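Local atomic coordinates of 182aa long hypothetical protein (Pyrococcus horikoshii, PDB entry 2GAN), a protein that is of unknown function but, as a member of the GNAT family, probably transfers an acetyl group from acetyl-CoA to a substrate not yet identified. Residues Y72-N76 against R77-T81. Residues are numbered along the deposited sequence; the frame is centred on the assembly and turned at random.
Sequences YQKDN and RIIGT. With SO4 (sulfate ion), chain E.
K74 and R77 close a tight two-residue beta turn: K74 N gives a hydrogen bond to R77 O (2.9 Å), and R77 N returns a weak one to K74 O. D75 and N76 sit at the bend, both with positive phi (53° and 63°), as a type I' turn requires. One bond further in, I79 N meets Y72 O at 2.8 Å, almost in line with that carbonyl, while Y72 N reaches G80 O. I79 and G80 thus both face Y72, a classic beta bulge. At the turn, the R77 chain bends at chi2 and chi3 and folds back, so that NE and NH2, each 3.0 Å from N76 O, hold that single oxygen side-on from one face of its carbonyl plane. The K74 chain leads away from the turn and bends at its last torsion, where NZ makes a weak hydrogen bond to an oxygen of a sulfate probably picked up from the crystallisation solution.

The side chains sort onto two faces. On one, the edge of the Y72 ring lies against I79, CD1 to CG1 3.8 Å, and I79 CD1 also reaches K74 CB. On the other, Q73 sets its CB against R77 O, and its chain, extended beyond CG, slants across I78, with OE1 3.9 Å from I78 CG1. With Q73 cut back to an alanine, this flank of I78 would probably lose its cover and T71 OG1 its weak bond to the amide oxygen.

The hairpin joins neighbouring strands of the central sheet, between strands 2-6 and 106-114. Helix 14-27 covers the I78 face through L20, and its E16 accepts from I78 N; I123 of helix 123-137 packs on Y72 and I79.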
# COMPACT_ATOMS: atom_id res chain seq x y z
N TYR A 72 -1.69 14.37 -17.89
CA TYR A 72 -2.09 15.65 -17.34
C TYR A 72 -0.81 16.44 -17.48
O TYR A 72 0.25 16.02 -17.01
CB TYR A 72 -2.51 15.53 -15.88
CG TYR A 72 -3.15 16.80 -15.35
CD1 TYR A 72 -2.37 17.84 -14.85
CD2 TYR A 72 -4.54 16.97 -15.38
CE1 TYR A 72 -2.95 19.02 -14.39
CE2 TYR A 72 -5.13 18.15 -14.92
CZ TYR A 72 -4.33 19.17 -14.43
OH TYR A 72 -4.92 20.33 -13.98
N GLN A 73 -0.89 17.56 -18.17
CA GLN A 73 0.28 18.39 -18.37
C GLN A 73 0.09 19.77 -17.78
O GLN A 73 -1.03 20.31 -17.75
CB GLN A 73 0.62 18.51 -19.86
CG GLN A 73 0.92 17.18 -20.55
CD GLN A 73 1.43 17.34 -21.97
OE1 GLN A 73 1.51 16.37 -22.73
NE2 GLN A 73 1.78 18.57 -22.35
N LYS A 74 1.19 20.33 -17.30
CA LYS A 74 1.20 21.67 -16.74
C LYS A 74 2.32 22.36 -17.50
O LYS A 74 3.48 21.97 -17.38
CB LYS A 74 1.54 21.63 -15.25
CG LYS A 74 1.31 22.96 -14.54
CD LYS A 74 1.69 22.86 -13.07
CE LYS A 74 0.98 23.92 -12.22
NZ LYS A 74 1.21 25.31 -12.70
N ASP A 75 1.97 23.36 -18.29
CA ASP A 75 2.98 24.09 -19.05
C ASP A 75 3.84 23.12 -19.87
O ASP A 75 5.06 23.16 -19.80
CB ASP A 75 3.85 24.90 -18.09
CG ASP A 75 3.06 26.01 -17.38
OD1 ASP A 75 3.52 26.50 -16.33
OD2 ASP A 75 1.99 26.40 -17.90
N ASN A 76 3.18 22.25 -20.64
CA ASN A 76 3.85 21.27 -21.52
C ASN A 76 4.72 20.25 -20.79
O ASN A 76 5.69 19.74 -21.36
CB ASN A 76 4.71 22.00 -22.54
CG ASN A 76 3.92 22.98 -23.38
OD1 ASN A 76 4.49 23.85 -24.04
ND2 ASN A 76 2.61 22.84 -23.37
N ARG A 77 4.36 19.94 -19.55
CA ARG A 77 5.12 18.98 -18.77
C ARG A 77 4.17 17.90 -18.23
O ARG A 77 3.17 18.21 -17.59
CB ARG A 77 5.81 19.69 -17.60
CG ARG A 77 7.22 19.21 -17.33
CD ARG A 77 8.26 20.05 -18.09
NE ARG A 77 8.00 20.14 -19.52
CZ ARG A 77 8.74 20.83 -20.38
NH1 ARG A 77 9.81 21.51 -19.95
NH2 ARG A 77 8.42 20.87 -21.67
N ILE A 78 4.51 16.64 -18.49
CA ILE A 78 3.69 15.52 -18.05
C ILE A 78 3.83 15.27 -16.56
O ILE A 78 4.90 14.87 -16.10
CB ILE A 78 4.08 14.22 -18.81
CG1 ILE A 78 3.87 14.41 -20.30
CG2 ILE A 78 3.26 13.05 -18.29
CD1 ILE A 78 4.30 13.21 -21.14
N ILE A 79 2.77 15.51 -15.80
CA ILE A 79 2.81 15.27 -14.35
C ILE A 79 1.75 14.25 -13.94
O ILE A 79 1.44 14.11 -12.75
CB ILE A 79 2.61 16.56 -13.52
CG1 ILE A 79 1.26 17.21 -13.85
CG2 ILE A 79 3.74 17.55 -13.78
CD1 ILE A 79 1.01 18.49 -13.07
N GLY A 80 1.19 13.53 -14.92
CA GLY A 80 0.18 12.52 -14.65
C GLY A 80 -0.10 11.72 -15.90
O GLY A 80 -0.04 12.26 -17.00
N THR A 81 -0.40 10.44 -15.76
CA THR A 81 -0.68 9.60 -16.94
C THR A 81 -1.80 8.61 -16.68
O THR A 81 -2.08 8.26 -15.53
CB THR A 81 0.53 8.73 -17.34
OG1 THR A 81 0.68 7.69 -16.36
CG2 THR A 81 1.79 9.54 -17.42
S SO4 E . 0.82 28.65 -11.41
O1 SO4 E . 0.92 28.20 -10.00
O2 SO4 E . -0.48 28.22 -11.97
O3 SO4 E . 1.92 28.06 -12.19
O4 SO4 E . 0.92 30.12 -11.46